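Local coordinates for protein LYND (PDB 4V1T) that probably uses ATP and magnesium to cyclise residues of a precursor peptide into azoline heterocycles, as cyclodehydratases of the YcaO family do, at residues 209-214 against 360-365; 287-292 against 302-307; 499-504 against 712-717. All coordinates share one frame; numbering follows the deposited sequence.

Contact 1 (209-214 against 360-365); sequences HRLRGN and SPVTGV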
ATOM      1  N   HIS B 209      22.274 -11.062  10.546  1.00 43.15           N
ATOM      2  CA  HIS B 209      22.793  -9.699  10.536  1.00 44.21           C
ATOM      3  C   HIS B 209      21.650  -8.678  10.599  1.00 44.27           C
ATOM      4  O   HIS B 209      21.795  -7.614  11.173  1.00 48.17           O
ATOM      5  CB  HIS B 209      23.646  -9.470   9.287  1.00 44.84           C
ATOM      6  CG  HIS B 209      24.421  -8.193   9.300  1.00 49.02           C
ATOM      7  ND1 HIS B 209      23.952  -7.027   8.735  1.00 56.16           N
ATOM      8  CD2 HIS B 209      25.653  -7.902   9.793  1.00 56.96           C
ATOM      9  CE1 HIS B 209      24.855  -6.072   8.885  1.00 57.75           C
ATOM     10  NE2 HIS B 209      25.897  -6.578   9.524  1.00 57.90           N
ATOM     11  N   ARG B 210      20.514  -9.006  10.000  1.00 49.60           N
ATOM     12  CA  ARG B 210      19.349  -8.135  10.077  1.00 46.77           C
ATOM     13  C   ARG B 210      18.622  -8.320  11.411  1.00 48.33           C
ATOM     14  O   ARG B 210      18.204  -7.348  12.041  1.00 54.82           O
ATOM     15  CB  ARG B 210      18.391  -8.416   8.910  1.00 52.55           C
ATOM     16  CG  ARG B 210      18.950  -8.117   7.521  1.00 47.94           C
ATOM     17  CD  ARG B 210      19.109  -6.621   7.292  1.00 65.26           C
ATOM     18  NE  ARG B 210      19.855  -6.340   6.070  1.00 70.25           N
ATOM     19  CZ  ARG B 210      19.309  -6.141   4.875  1.00 59.64           C
ATOM     20  NH1 ARG B 210      17.996  -6.183   4.708  1.00 75.43           N
ATOM     21  NH2 ARG B 210      20.092  -5.901   3.833  1.00 65.15           N
ATOM     22  N   LEU B 211      18.469  -9.570  11.830  1.00 50.14           N
ATOM     23  CA  LEU B 211      17.756  -9.892  13.067  1.00 54.94           C
ATOM     24  C   LEU B 211      18.385  -9.250  14.293  1.00 51.98           C
ATOM     25  O   LEU B 211      17.689  -8.596  15.068  1.00 50.97           O
ATOM     26  CB  LEU B 211      17.701 -11.409  13.280  1.00 55.28           C
ATOM     27  CG  LEU B 211      16.734 -12.210  12.423  1.00 62.82           C
ATOM     28  CD1 LEU B 211      16.859 -13.700  12.718  1.00 70.81           C
ATOM     29  CD2 LEU B 211      15.302 -11.750  12.638  1.00 74.78           C
ATOM     30  N   ARG B 212      19.691  -9.449  14.466  1.00 57.04           N
ATOM     31  CA  ARG B 212      20.444  -8.853  15.579  1.00 63.70           C
ATOM     32  C   ARG B 212      20.163  -7.354  15.682  1.00 60.77           C
ATOM     33  O   ARG B 212      19.930  -6.823  16.759  1.00 59.89           O
ATOM     34  CB  ARG B 212      21.951  -9.100  15.402  1.00 64.50           C
ATOM     35  CG  ARG B 212      22.461 -10.369  16.071  1.00 80.26           C
ATOM     36  CD  ARG B 212      23.644 -10.973  15.330  1.00 81.31           C
ATOM     37  NE  ARG B 212      23.807 -12.383  15.665  1.00 69.53           N
ATOM     38  CZ  ARG B 212      24.430 -13.279  14.904  1.00 73.85           C
ATOM     39  NH1 ARG B 212      24.978 -12.931  13.738  1.00 87.15           N
ATOM     40  NH2 ARG B 212      24.496 -14.540  15.306  1.00 68.06           N
ATOM     41  N   GLY B 213      20.169  -6.689  14.538  1.00 64.06           N
ATOM     42  CA  GLY B 213      19.941  -5.261  14.480  1.00 58.67           C
ATOM     43  C   GLY B 213      18.529  -4.846  14.829  1.00 61.75           C
ATOM     44  O   GLY B 213      18.321  -3.839  15.504  1.00 65.62           O
ATOM     45  N   ASN B 214      17.550  -5.617  14.373  1.00 55.27           N
ATOM     46  CA  ASN B 214      16.151  -5.293  14.627  1.00 54.40           C
ATOM     47  C   ASN B 214      15.642  -5.784  15.989  1.00 56.65           C
ATOM     48  O   ASN B 214      14.444  -5.735  16.260  1.00 74.19           O
ATOM     49  CB  ASN B 214      15.281  -5.858  13.498  1.00 57.29           C
ATOM     50  CG  ASN B 214      15.634  -5.265  12.150  1.00 52.73           C
ATOM     51  OD1 ASN B 214      16.029  -4.105  12.059  1.00 56.82           O
ATOM     52  ND2 ASN B 214      15.493  -6.056  11.095  1.00 53.29           N
ATOM     53  N   SER B 360      10.756  -3.886   7.026  1.00 55.42           N
ATOM     54  CA  SER B 360      10.463  -5.125   7.729  1.00 52.24           C
ATOM     55  C   SER B 360      11.203  -5.173   9.053  1.00 50.73           C
ATOM     56  O   SER B 360      12.426  -5.025   9.082  1.00 47.46           O
ATOM     57  CB  SER B 360      10.874  -6.331   6.891  1.00 38.37           C
ATOM     58  OG  SER B 360      10.871  -7.506   7.686  1.00 38.45           O
ATOM     59  N   PRO B 361      10.478  -5.409  10.158  1.00 52.50           N
ATOM     60  CA  PRO B 361      11.160  -5.509  11.449  1.00 50.54           C
ATOM     61  C   PRO B 361      11.885  -6.833  11.659  1.00 46.10           C
ATOM     62  O   PRO B 361      12.467  -7.043  12.714  1.00 52.93           O
ATOM     63  CB  PRO B 361      10.018  -5.351  12.453  1.00 53.86           C
ATOM     64  CG  PRO B 361       8.832  -5.890  11.751  1.00 54.40           C
ATOM     65  CD  PRO B 361       9.019  -5.577  10.290  1.00 48.33           C
ATOM     66  N   VAL B 362      11.857  -7.708  10.650  1.00 38.29           N
ATOM     67  CA  VAL B 362      12.485  -9.026  10.736  1.00 42.21           C
ATOM     68  C   VAL B 362      13.708  -9.099   9.830  1.00 46.09           C
ATOM     69  O   VAL B 362      14.819  -9.367  10.293  1.00 48.86           O
ATOM     70  CB  VAL B 362      11.490 -10.139  10.339  1.00 53.67           C
ATOM     71  CG1 VAL B 362      12.153 -11.513  10.380  1.00 50.60           C
ATOM     72  CG2 VAL B 362      10.268 -10.098  11.248  1.00 52.59           C
ATOM     73  N   THR B 363      13.495  -8.845   8.548  1.00 49.34           N
ATOM     74  CA  THR B 363      14.535  -8.976   7.532  1.00 55.92           C
ATOM     75  C   THR B 363      14.974  -7.631   6.961  1.00 56.12           C
ATOM     76  O   THR B 363      15.910  -7.560   6.160  1.00 56.42           O
ATOM     77  CB  THR B 363      14.032  -9.848   6.360  1.00 53.04           C
ATOM     78  OG1 THR B 363      15.142 -10.311   5.597  1.00 83.15           O
ATOM     79  CG2 THR B 363      13.096  -9.052   5.471  1.00 48.52           C
ATOM     80  N   GLY B 364      14.277  -6.571   7.359  1.00 56.46           N
ATOM     81  CA  GLY B 364      14.490  -5.256   6.782  1.00 66.01           C
ATOM     82  C   GLY B 364      15.439  -4.379   7.574  1.00 62.95           C
ATOM     83  O   GLY B 364      16.086  -4.828   8.510  1.00 61.50           O
ATOM     84  N   VAL B 365      15.501  -3.112   7.184  1.00 66.77           N
ATOM     85  CA  VAL B 365      16.370  -2.127   7.826  1.00 65.51           C
ATOM     86  C   VAL B 365      15.567  -0.960   8.380  1.00 63.56           C
ATOM     87  O   VAL B 365      16.106  -0.147   9.117  1.00 63.60           O
ATOM     88  CB  VAL B 365      17.433  -1.581   6.852  1.00 66.16           C
ATOM     89  CG1 VAL B 365      18.316  -2.712   6.363  1.00 73.44           C
ATOM     90  CG2 VAL B 365      16.767  -0.890   5.677  1.00 78.59           C
TER
HETATM   91  O   HOH W   1      13.956  -2.959  10.332  1.00 50.68           O
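With CG beside the backbone N (chi1 -64°) and the chain bent at chi2 (-70°), Arg210 curls round the carbonyl oxygen of Thr363, while a chi1 of -61° swings the Asn214 amide toward the same loop. Arg210 NH1 donates to Thr363 O at 2.9 Å, with the acceptor at the guanidinium edge and the donor in the carbonyl plane; Val365 CG1 lies over one guanidinium face, off toward the rim. NH2 is held separately by a salt bridge to Asp724, so the group is fixed from two directions. Asn214 ND2 makes a nearly straight bond to Gly364 O (2.9 Å), within its own amide plane but from above the carbonyl plane, and a weak one to Val362 O. A water bonded to both Asn214 OD1 and Ser360 O engages the other end of the amide. Leu211 CD2 lies alongside Val362 CG1 at 3.9 Å. The loop is shaped by Ser360 OG, which accepts from Val362 N and Thr363 N in an ST turn and ST motif and is also bonded to His303 ND1. Helix 204-213 is thereby joined to a loop flanked by helix 413-429 at Val365 and by strands 189-196 and 299-304 at Val362.

Contact 2 (287-292 against 302-307); sequences DGKIIT and SHILIK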
ATOM      1  N   ASP B 287      11.607 -19.829  -0.458  1.00 41.76           N
ATOM      2  CA  ASP B 287      13.012 -19.532  -0.752  1.00 40.36           C
ATOM      3  C   ASP B 287      13.265 -18.027  -0.691  1.00 36.06           C
ATOM      4  O   ASP B 287      12.665 -17.253  -1.429  1.00 45.33           O
ATOM      5  CB  ASP B 287      13.427 -20.089  -2.116  1.00 41.36           C
ATOM      6  CG  ASP B 287      12.494 -19.648  -3.242  1.00 38.87           C
ATOM      7  OD1 ASP B 287      11.263 -19.616  -3.031  1.00 45.08           O
ATOM      8  OD2 ASP B 287      12.997 -19.319  -4.328  1.00 43.78           O
ATOM      9  N   GLY B 288      14.156 -17.621   0.208  1.00 41.63           N
ATOM     10  CA  GLY B 288      14.483 -16.206   0.391  1.00 41.72           C
ATOM     11  C   GLY B 288      13.357 -15.370   0.976  1.00 43.95           C
ATOM     12  O   GLY B 288      13.316 -14.152   0.792  1.00 39.52           O
ATOM     13  N   LYS B 289      12.440 -16.029   1.681  1.00 37.69           N
ATOM     14  CA  LYS B 289      11.253 -15.379   2.232  1.00 42.88           C
ATOM     15  C   LYS B 289      10.973 -15.892   3.625  1.00 41.33           C
ATOM     16  O   LYS B 289      11.092 -17.083   3.880  1.00 47.63           O
ATOM     17  CB  LYS B 289      10.021 -15.663   1.369  1.00 48.40           C
ATOM     18  CG  LYS B 289       9.493 -14.480   0.586  1.00 66.00           C
ATOM     19  CD  LYS B 289       8.031 -14.682   0.202  1.00 70.74           C
ATOM     20  CE  LYS B 289       7.836 -15.851  -0.758  1.00 75.82           C
ATOM     21  NZ  LYS B 289       6.426 -16.346  -0.758  1.00 88.35           N
ATOM     22  N   ILE B 290      10.573 -14.992   4.515  1.00 39.07           N
ATOM     23  CA  ILE B 290      10.059 -15.395   5.819  1.00 35.15           C
ATOM     24  C   ILE B 290       8.612 -14.931   5.951  1.00 36.81           C
ATOM     25  O   ILE B 290       8.268 -13.799   5.619  1.00 38.80           O
ATOM     26  CB  ILE B 290      10.893 -14.821   6.961  1.00 45.19           C
ATOM     27  CG1 ILE B 290      12.327 -15.342   6.860  1.00 50.00           C
ATOM     28  CG2 ILE B 290      10.289 -15.222   8.306  1.00 50.47           C
ATOM     29  CD1 ILE B 290      13.289 -14.678   7.814  1.00 57.11           C
ATOM     30  N   ILE B 291       7.772 -15.823   6.449  1.00 37.59           N
ATOM     31  CA  ILE B 291       6.378 -15.510   6.726  1.00 40.55           C
ATOM     32  C   ILE B 291       6.167 -15.466   8.225  1.00 38.37           C
ATOM     33  O   ILE B 291       6.524 -16.408   8.923  1.00 35.66           O
ATOM     34  CB  ILE B 291       5.437 -16.579   6.151  1.00 45.61           C
ATOM     35  CG1 ILE B 291       5.627 -16.677   4.642  1.00 45.57           C
ATOM     36  CG2 ILE B 291       3.984 -16.293   6.531  1.00 45.58           C
ATOM     37  CD1 ILE B 291       5.166 -15.464   3.867  1.00 43.01           C
ATOM     38  N   THR B 292       5.583 -14.379   8.704  1.00 33.59           N
ATOM     39  CA  THR B 292       5.202 -14.275  10.106  1.00 50.62           C
ATOM     40  C   THR B 292       3.687 -14.246  10.190  1.00 46.63           C
ATOM     41  O   THR B 292       3.039 -13.438   9.531  1.00 35.38           O
ATOM     42  CB  THR B 292       5.793 -13.029  10.803  1.00 47.84           C
ATOM     43  OG1 THR B 292       5.398 -11.842  10.101  1.00 45.92           O
ATOM     44  CG2 THR B 292       7.302 -13.115  10.835  1.00 44.25           C
ATOM     45  N   SER B 302       4.959 -10.956   4.730  1.00 45.53           N
ATOM     46  CA  SER B 302       6.049 -11.580   3.987  1.00 49.77           C
ATOM     47  C   SER B 302       7.273 -10.696   4.065  1.00 43.45           C
ATOM     48  O   SER B 302       7.195  -9.500   3.823  1.00 46.67           O
ATOM     49  CB  SER B 302       5.670 -11.810   2.522  1.00 45.89           C
ATOM     50  OG  SER B 302       4.522 -12.621   2.438  1.00 67.48           O
ATOM     51  N   HIS B 303       8.401 -11.298   4.406  1.00 41.42           N
ATOM     52  CA  HIS B 303       9.651 -10.562   4.601  1.00 41.14           C
ATOM     53  C   HIS B 303      10.725 -11.093   3.645  1.00 42.68           C
ATOM     54  O   HIS B 303      11.077 -12.267   3.697  1.00 50.05           O
ATOM     55  CB  HIS B 303      10.122 -10.682   6.055  1.00 36.03           C
ATOM     56  CG  HIS B 303       9.026 -10.522   7.057  1.00 39.31           C
ATOM     57  ND1 HIS B 303       8.722  -9.309   7.631  1.00 49.32           N
ATOM     58  CD2 HIS B 303       8.147 -11.414   7.575  1.00 62.65           C
ATOM     59  CE1 HIS B 303       7.718  -9.463   8.474  1.00 38.73           C
ATOM     60  NE2 HIS B 303       7.347 -10.729   8.453  1.00 50.65           N
ATOM     61  N   ILE B 304      11.243 -10.216   2.786  1.00 38.44           N
ATOM     62  CA  ILE B 304      12.228 -10.605   1.783  1.00 42.66           C
ATOM     63  C   ILE B 304      13.633 -10.670   2.375  1.00 44.81           C
ATOM     64  O   ILE B 304      14.130  -9.685   2.897  1.00 47.67           O
ATOM     65  CB  ILE B 304      12.262  -9.623   0.598  1.00 42.52           C
ATOM     66  CG1 ILE B 304      10.868  -9.449  -0.023  1.00 55.15           C
ATOM     67  CG2 ILE B 304      13.260 -10.097  -0.465  1.00 41.92           C
ATOM     68  CD1 ILE B 304      10.479 -10.532  -1.003  1.00 52.49           C
ATOM     69  N   LEU B 305      14.281 -11.818   2.252  1.00 44.90           N
ATOM     70  CA  LEU B 305      15.671 -11.966   2.653  1.00 39.63           C
ATOM     71  C   LEU B 305      16.600 -11.682   1.480  1.00 37.81           C
ATOM     72  O   LEU B 305      16.620 -12.424   0.502  1.00 40.80           O
ATOM     73  CB  LEU B 305      15.936 -13.375   3.191  1.00 42.51           C
ATOM     74  CG  LEU B 305      17.406 -13.702   3.478  1.00 47.60           C
ATOM     75  CD1 LEU B 305      17.958 -12.778   4.560  1.00 52.06           C
ATOM     76  CD2 LEU B 305      17.566 -15.161   3.884  1.00 55.02           C
ATOM     77  N   ILE B 306      17.378 -10.614   1.595  1.00 47.71           N
ATOM     78  CA  ILE B 306      18.359 -10.283   0.579  1.00 53.74           C
ATOM     79  C   ILE B 306      19.645 -11.053   0.857  1.00 42.95           C
ATOM     80  O   ILE B 306      20.131 -11.075   1.974  1.00 43.36           O
ATOM     81  CB  ILE B 306      18.648  -8.764   0.534  1.00 54.49           C
ATOM     82  CG1 ILE B 306      17.482  -8.013  -0.113  1.00 55.65           C
ATOM     83  CG2 ILE B 306      19.909  -8.467  -0.289  1.00 53.71           C
ATOM     84  CD1 ILE B 306      16.294  -7.817   0.787  1.00 71.14           C
ATOM     85  N   LYS B 307      20.183 -11.690  -0.167  1.00 49.05           N
ATOM     86  CA  LYS B 307      21.493 -12.318  -0.072  1.00 41.47           C
ATOM     87  C   LYS B 307      22.545 -11.217  -0.084  1.00 46.90           C
ATOM     88  O   LYS B 307      22.695 -10.505  -1.069  1.00 57.65           O
ATOM     89  CB  LYS B 307      21.705 -13.287  -1.235  1.00 38.56           C
ATOM     90  CG  LYS B 307      23.105 -13.880  -1.319  1.00 46.48           C
ATOM     91  CD  LYS B 307      23.207 -14.834  -2.496  1.00 58.96           C
ATOM     92  CE  LYS B 307      24.531 -14.703  -3.236  1.00 65.68           C
ATOM     93  NZ  LYS B 307      25.546 -15.658  -2.734  1.00 58.44           N
TER
HETATM   94  O   HOH W   2       4.871 -14.752   0.377  1.00 60.21           O
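The buried side of this strand pair is built round His303; the opposite face is looser and wetter where Lys289, Ser302 and Ile304 lie, although Ile291 is buried there. Ile290 and His303 form an antiparallel hydrogen-bonded pair, Ile290 N to His303 O at 2.9 Å and His303 N to Ile290 O at 2.8 Å, and Leu305 N reaches Gly288 O from above the carbonyl plane. A chi1 of -43° lays the imidazole along the neighbouring strand, where Thr292 OG1 and His303 NE2 are hydrogen-bonded, 2.8 Å apart, at the ring edge and in its plane. Ser360 OG is hydrogen-bonded to ND1, so both ring nitrogens are engaged and the ring's rotation is fixed. An alanine in place of His303 would remove both side-chain bonds and would probably loosen the join between the hairpin and the 360-365 loop. Across the sheet, Ile291 CD1 touches Ser302 OG at 3.2 Å, whereas Lys289 CG and Ile304 CD1 approach only to 4.4 Å. A water links Lys289 NZ to Ser302 OG, and Leu298 of the second subunit packs on Lys289 and Ile291. This is an antiparallel beta hairpin, with 299-304 one of a mixed sheet's two outermost strands within this chain.

Contact 3 (499-504 against 712-717); sequences LTEQTH and GLETLV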
ATOM      1  N   LEU B 499      36.926  15.535  -4.067  1.00 57.49           N
ATOM      2  CA  LEU B 499      36.391  15.931  -5.365  1.00 60.97           C
ATOM      3  C   LEU B 499      37.130  17.148  -5.919  1.00 67.38           C
ATOM      4  O   LEU B 499      37.120  17.396  -7.126  1.00 71.69           O
ATOM      5  CB  LEU B 499      34.888  16.216  -5.257  1.00 66.66           C
ATOM      6  CG  LEU B 499      34.001  14.969  -5.159  1.00 62.75           C
ATOM      7  CD1 LEU B 499      32.619  15.312  -4.641  1.00 61.81           C
ATOM      8  CD2 LEU B 499      33.894  14.279  -6.510  1.00 64.50           C
ATOM      9  N   THR B 500      37.784  17.894  -5.036  1.00 69.29           N
ATOM     10  CA  THR B 500      38.502  19.091  -5.444  1.00 70.93           C
ATOM     11  C   THR B 500      39.835  18.714  -6.068  1.00 65.91           C
ATOM     12  O   THR B 500      40.188  19.233  -7.111  1.00 71.87           O
ATOM     13  CB  THR B 500      38.763  20.037  -4.261  1.00 71.91           C
ATOM     14  OG1 THR B 500      39.776  19.479  -3.422  1.00 96.92           O
ATOM     15  CG2 THR B 500      37.497  20.249  -3.447  1.00 62.77           C
ATOM     16  N   GLU B 501      40.567  17.816  -5.415  1.00 72.98           N
ATOM     17  CA  GLU B 501      41.892  17.399  -5.874  1.00 80.18           C
ATOM     18  C   GLU B 501      41.831  16.084  -6.658  1.00 80.80           C
ATOM     19  O   GLU B 501      42.824  15.647  -7.232  1.00 77.62           O
ATOM     20  CB  GLU B 501      42.854  17.272  -4.686  1.00 78.82           C
ATOM     21  CG  GLU B 501      42.991  18.551  -3.861  1.00 83.82           C
ATOM     22  CD  GLU B 501      44.089  18.481  -2.808  1.00 90.27           C
ATOM     23  OE1 GLU B 501      44.939  17.568  -2.875  1.00100.07           O
ATOM     24  OE2 GLU B 501      44.105  19.345  -1.908  1.00 78.69           O
ATOM     25  N   GLN B 502      40.653  15.469  -6.689  1.00 84.63           N
ATOM     26  CA  GLN B 502      40.436  14.211  -7.405  1.00 75.26           C
ATOM     27  C   GLN B 502      41.468  13.152  -6.996  1.00 73.04           C
ATOM     28  O   GLN B 502      42.187  12.597  -7.825  1.00 73.13           O
ATOM     29  CB  GLN B 502      40.443  14.455  -8.917  1.00 77.05           C
ATOM     30  CG  GLN B 502      39.360  13.686  -9.665  1.00 90.51           C
ATOM     31  CD  GLN B 502      37.958  14.238  -9.420  1.00 99.81           C
ATOM     32  OE1 GLN B 502      37.772  15.446  -9.257  1.00122.43           O
ATOM     33  NE2 GLN B 502      36.963  13.353  -9.391  1.00 93.67           N
ATOM     34  N   THR B 503      41.529  12.886  -5.695  1.00 68.20           N
ATOM     35  CA  THR B 503      42.418  11.874  -5.145  1.00 68.37           C
ATOM     36  C   THR B 503      41.915  11.425  -3.777  1.00 68.84           C
ATOM     37  O   THR B 503      40.933  11.956  -3.272  1.00 68.80           O
ATOM     38  CB  THR B 503      43.855  12.402  -5.004  1.00 70.94           C
ATOM     39  OG1 THR B 503      44.717  11.327  -4.620  1.00 82.31           O
ATOM     40  CG2 THR B 503      43.934  13.517  -3.969  1.00 60.74           C
ATOM     41  N   HIS B 504      42.599  10.458  -3.176  1.00 59.00           N
ATOM     42  CA  HIS B 504      42.192   9.936  -1.879  1.00 65.38           C
ATOM     43  C   HIS B 504      42.872  10.689  -0.745  1.00 52.53           C
ATOM     44  O   HIS B 504      44.074  10.871  -0.753  1.00 56.36           O
ATOM     45  CB  HIS B 504      42.512   8.444  -1.767  1.00 62.90           C
ATOM     46  CG  HIS B 504      41.576   7.562  -2.532  1.00 56.78           C
ATOM     47  ND1 HIS B 504      40.267   7.367  -2.154  1.00 66.97           N
ATOM     48  CD2 HIS B 504      41.762   6.812  -3.643  1.00 54.48           C
ATOM     49  CE1 HIS B 504      39.686   6.539  -3.002  1.00 58.28           C
ATOM     50  NE2 HIS B 504      40.572   6.191  -3.917  1.00 60.03           N
ATOM     51  N   GLY B 712      38.202  28.490  -0.194  1.00 60.77           N
ATOM     52  CA  GLY B 712      39.359  27.826   0.396  1.00 67.55           C
ATOM     53  C   GLY B 712      38.978  26.574   1.157  1.00 68.84           C
ATOM     54  O   GLY B 712      39.558  26.290   2.199  1.00 67.88           O
ATOM     55  N   LEU B 713      38.003  25.828   0.626  1.00 61.50           N
ATOM     56  CA  LEU B 713      37.465  24.644   1.296  1.00 52.96           C
ATOM     57  C   LEU B 713      37.510  23.405   0.400  1.00 61.14           C
ATOM     58  O   LEU B 713      37.124  23.451  -0.770  1.00 56.70           O
ATOM     59  CB  LEU B 713      36.022  24.902   1.733  1.00 56.20           C
ATOM     60  CG  LEU B 713      35.822  26.053   2.727  1.00 60.87           C
ATOM     61  CD1 LEU B 713      34.342  26.336   2.941  1.00 61.77           C
ATOM     62  CD2 LEU B 713      36.490  25.747   4.053  1.00 46.84           C
ATOM     63  N   GLU B 714      37.982  22.299   0.968  1.00 63.15           N
ATOM     64  CA  GLU B 714      38.036  21.015   0.268  1.00 58.43           C
ATOM     65  C   GLU B 714      36.790  20.182   0.584  1.00 52.38           C
ATOM     66  O   GLU B 714      36.316  20.176   1.712  1.00 57.63           O
ATOM     67  CB  GLU B 714      39.305  20.258   0.666  1.00 62.78           C
ATOM     68  CG  GLU B 714      39.489  18.918  -0.024  1.00 71.60           C
ATOM     69  CD  GLU B 714      40.816  18.273   0.325  1.00 75.87           C
ATOM     70  OE1 GLU B 714      41.328  18.526   1.437  1.00 71.65           O
ATOM     71  OE2 GLU B 714      41.343  17.512  -0.511  1.00 73.87           O
ATOM     72  N   THR B 715      36.269  19.472  -0.411  1.00 49.06           N
ATOM     73  CA  THR B 715      35.075  18.644  -0.223  1.00 51.56           C
ATOM     74  C   THR B 715      35.383  17.160  -0.430  1.00 47.91           C
ATOM     75  O   THR B 715      35.776  16.749  -1.521  1.00 49.29           O
ATOM     76  CB  THR B 715      33.936  19.058  -1.179  1.00 48.13           C
ATOM     77  OG1 THR B 715      34.056  18.347  -2.409  1.00 75.32           O
ATOM     78  CG2 THR B 715      33.959  20.546  -1.434  1.00 54.52           C
ATOM     79  N   LEU B 716      35.221  16.369   0.626  1.00 51.20           N
ATOM     80  CA  LEU B 716      35.493  14.938   0.578  1.00 51.78           C
ATOM     81  C   LEU B 716      34.199  14.138   0.535  1.00 55.29           C
ATOM     82  O   LEU B 716      33.139  14.646   0.890  1.00 52.13           O
ATOM     83  CB  LEU B 716      36.307  14.504   1.804  1.00 55.23           C
ATOM     84  CG  LEU B 716      37.721  15.068   1.949  1.00 57.30           C
ATOM     85  CD1 LEU B 716      38.323  14.655   3.286  1.00 52.34           C
ATOM     86  CD2 LEU B 716      38.619  14.641   0.796  1.00 68.19           C
ATOM     87  N   VAL B 717      34.300  12.880   0.108  1.00 43.01           N
ATOM     88  CA  VAL B 717      33.160  11.974   0.097  1.00 50.42           C
ATOM     89  C   VAL B 717      33.562  10.579   0.549  1.00 49.14           C
ATOM     90  O   VAL B 717      34.573  10.040   0.086  1.00 43.63           O
ATOM     91  CB  VAL B 717      32.547  11.849  -1.309  1.00 51.04           C
ATOM     92  CG1 VAL B 717      31.254  11.058  -1.239  1.00 41.85           C
ATOM     93  CG2 VAL B 717      32.297  13.220  -1.914  1.00 66.02           C
TER
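A single backbone hydrogen bond joins these segments: Leu499 N donates to Thr715 O at 3.0 Å, nearly straight and almost along the C=O axis. It continues, one residue past the end of strand 491-498, the antiparallel pairing with strand 716-719 in which Val717 is bonded to Trp497.

Van der Waals packing lies beside that bond. Leu499, with CG beside its backbone N (chi1 -76°), crosses Val717 obliquely, and in this apolar pair Leu499 CD1 presses on Val717 CG2 at 3.5 Å, tighter than usual for two carbons. Leu499 CB meets Thr715 OG1 at 3.7 Å, and Thr500 CG2 sits against Thr715 N at 3.4 Å. Val705 of helix 697-710 packs on Leu499, Thr500 and Thr715.

Strands 491-498 and 503-508 are linked by a short connection, 499-502, that ends in a G1 beta bulge, in which Gln502 and Thr503 both face Ser498; the contact therefore sets a hairpin turn against the strand entering from helix 697-710. That helix ends in a Schellman motif at Gly712, whose positive phi redirects the chain.

Polar and charged ends gather at the turn. Glu714 is extended, with CG anti to the backbone N (chi1 -179°), so that it crosses Thr500 at about a right angle and Glu714 CG comes 3.5 Å from Thr500 OG1. Ser498 OG bonds to both Glu714 OE2 and Thr500 OG1. Glu501 OE2 stands 3.6 Å from Glu714 OE2, the carboxylate planes 16° apart; this closeness of like charges might raise the proton affinity of one, although Lys505 forms long, weak ion pairs with both.

In the fold
Following the chain from the N terminus, contact 1 opens on helix 204-213 and closes when 360-365 returns, 146 residues on. Contact 2 is nested inside the long loop that contact 1 closes: its hairpin closes after only 10 residues. The two touch through Ser360 with His303 and Thr363 with Ile304, so helix, loop and edge hairpin form one continuous block near the zinc site of Cys203, Cys206, Cys311 and Cys314. Contact 3 follows in series, closing a loop of 208 residues in the YcaO part of the chain; its centre is about 35 Å from that of contact 1 and 41 Å from that of contact 2, and it joins the turn leading into strand 503-508 to the lead-in of strand 716-719.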